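Local coordinates for protein pectate lyase 1 (Juniperus ashei, PDB 1PXZ) that cleaves pectate by calcium-dependent elimination, though with low activity, and is the major allergen of mountain cedar pollen, at residues M199-D204 and V215-N220. Sequence-based numbering, arbitrary orientation.
Sequences MLLGHD and VTVAFN
Met-199 and Leu-201 meet Val-215 and Val-217 inside the parallel beta-helix, where strand 198-201 of one sheet faces strand 214-218 of another across the hydrophobic interior. The strand parts, 199-201 and 215-218, run roughly antiparallel (156°), their axes 10.6 Å apart at closest approach; no hydrogen bond joins them, and the contact is made by apolar side chains alone. CD1 of Leu-201 serves both valines, 4.0 Å from CG1 of Val-215 and, more loosely, 4.4 Å from CG2 of Val-217. Val-238 of strand 237-241 touches Leu-201 and Val-217, and Phe-192 of strand 185-195 touches Met-199; these neighbouring strands continue the apolar interior along the beta-helix. The outward side of strand 198-201 is less enclosed: Leu-200 is partly exposed and lies against Asp-177, a calcium ligand by similarity, and Arg-229, the predicted active-site residue, while beyond Gly-202 the chain leaves the core and His-203 is exposed, its ND1 making a weak hydrogen bond to Asp-177. Back inside, with CG anti to the backbone N (chi1 176°) and chi2 also extended, Met-199 carries its sulfur toward Val-217, and the two side chains meet tip to tip, SD of Met-199 4.0 Å from CG2 of Val-217.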
loop_
_atom_site.group_PDB
_atom_site.type_symbol
_atom_site.label_atom_id
_atom_site.label_comp_id
_atom_site.label_asym_id
_atom_site.label_seq_id
_atom_site.Cartn_x
_atom_site.Cartn_y
_atom_site.Cartn_z
ATOM N N MET A 199 -1.298 -8.356 -1.157
ATOM C CA MET A 199 -0.117 -7.493 -1.134
ATOM C C MET A 199 1.165 -8.322 -1.233
ATOM O O MET A 199 1.363 -9.203 -0.409
ATOM C CB MET A 199 -0.164 -6.683 0.158
ATOM C CG MET A 199 1.026 -5.790 0.412
ATOM S SD MET A 199 0.945 -5.032 2.041
ATOM C CE MET A 199 -0.773 -4.606 2.188
ATOM N N LEU A 200 1.971 -8.027 -2.237
ATOM C CA LEU A 200 3.227 -8.683 -2.556
ATOM C C LEU A 200 4.356 -7.701 -2.254
ATOM O O LEU A 200 4.427 -6.645 -2.893
ATOM C CB LEU A 200 3.262 -9.101 -4.015
ATOM C CG LEU A 200 4.041 -10.355 -4.384
ATOM C CD1 LEU A 200 3.698 -11.505 -3.443
ATOM C CD2 LEU A 200 3.765 -10.745 -5.830
ATOM N N LEU A 201 5.199 -8.006 -1.278
ATOM C CA LEU A 201 6.359 -7.151 -1.010
ATOM C C LEU A 201 7.616 -7.959 -1.366
ATOM O O LEU A 201 8.094 -8.774 -0.570
ATOM C CB LEU A 201 6.375 -6.687 0.434
ATOM C CG LEU A 201 5.109 -6.086 1.036
ATOM C CD1 LEU A 201 5.255 -5.795 2.526
ATOM C CD2 LEU A 201 4.724 -4.799 0.308
ATOM N N GLY A 202 8.163 -7.776 -2.562
ATOM C CA GLY A 202 9.267 -8.566 -3.102
ATOM C C GLY A 202 8.712 -9.640 -4.034
ATOM O O GLY A 202 7.935 -10.492 -3.592
ATOM N N HIS A 203 9.080 -9.627 -5.302
ATOM C CA HIS A 203 8.485 -10.405 -6.364
ATOM C C HIS A 203 9.131 -11.740 -6.675
ATOM O O HIS A 203 8.413 -12.700 -6.992
ATOM C CB HIS A 203 8.522 -9.603 -7.687
ATOM C CG HIS A 203 7.276 -9.825 -8.495
ATOM N ND1 HIS A 203 6.226 -8.934 -8.499
ATOM C CD2 HIS A 203 6.912 -10.839 -9.315
ATOM C CE1 HIS A 203 5.267 -9.387 -9.290
ATOM N NE2 HIS A 203 5.658 -10.545 -9.801
ATOM N N ASP A 204 10.454 -11.875 -6.639
ATOM C CA ASP A 204 10.966 -13.217 -6.951
ATOM C C ASP A 204 11.967 -13.697 -5.896
ATOM O O ASP A 204 12.556 -12.887 -5.179
ATOM C CB ASP A 204 11.585 -13.271 -8.346
ATOM C CG ASP A 204 12.044 -11.941 -8.897
ATOM O OD1 ASP A 204 12.705 -11.178 -8.162
ATOM O OD2 ASP A 204 11.748 -11.660 -10.078
ATOM N N VAL A 215 9.498 -1.851 4.798
ATOM C CA VAL A 215 8.104 -1.445 4.581
ATOM C C VAL A 215 7.289 -1.467 5.869
ATOM O O VAL A 215 7.440 -2.419 6.645
ATOM C CB VAL A 215 7.391 -2.364 3.571
ATOM C CG1 VAL A 215 5.922 -1.949 3.457
ATOM C CG2 VAL A 215 8.081 -2.301 2.214
ATOM N N THR A 216 6.443 -0.459 6.074
ATOM C CA THR A 216 5.581 -0.386 7.255
ATOM C C THR A 216 4.141 -0.637 6.795
ATOM O O THR A 216 3.722 0.062 5.870
ATOM C CB THR A 216 5.653 0.972 7.978
ATOM O OG1 THR A 216 6.993 1.212 8.437
ATOM C CG2 THR A 216 4.769 1.012 9.221
ATOM N N VAL A 217 3.495 -1.613 7.424
ATOM C CA VAL A 217 2.070 -1.860 7.101
ATOM C C VAL A 217 1.275 -1.570 8.359
ATOM O O VAL A 217 1.364 -2.419 9.273
ATOM C CB VAL A 217 1.857 -3.296 6.610
ATOM C CG1 VAL A 217 0.367 -3.576 6.371
ATOM C CG2 VAL A 217 2.660 -3.544 5.346
ATOM N N ALA A 218 0.567 -0.438 8.427
ATOM C CA ALA A 218 -0.070 -0.048 9.678
ATOM C C ALA A 218 -1.491 0.505 9.588
ATOM O O ALA A 218 -1.815 1.287 8.699
ATOM C CB ALA A 218 0.815 1.012 10.339
ATOM N N PHE A 219 -2.315 0.133 10.550
ATOM C CA PHE A 219 -3.664 0.647 10.739
ATOM C C PHE A 219 -4.584 0.328 9.554
ATOM O O PHE A 219 -5.537 1.075 9.281
ATOM C CB PHE A 219 -3.657 2.157 10.993
ATOM C CG PHE A 219 -2.601 2.612 11.995
ATOM C CD1 PHE A 219 -2.716 2.218 13.313
ATOM C CD2 PHE A 219 -1.548 3.418 11.593
ATOM C CE1 PHE A 219 -1.755 2.625 14.241
ATOM C CE2 PHE A 219 -0.570 3.803 12.505
ATOM C CZ PHE A 219 -0.682 3.388 13.820
ATOM N N ASN A 220 -4.329 -0.768 8.868
ATOM C CA ASN A 220 -5.151 -1.180 7.734
ATOM C C ASN A 220 -6.270 -2.108 8.197
ATOM O O ASN A 220 -6.103 -2.817 9.194
ATOM C CB ASN A 220 -4.332 -1.893 6.660
ATOM C CG ASN A 220 -3.163 -1.084 6.144
ATOM O OD1 ASN A 220 -2.001 -1.303 6.496
ATOM N ND2 ASN A 220 -3.464 -0.121 5.280
#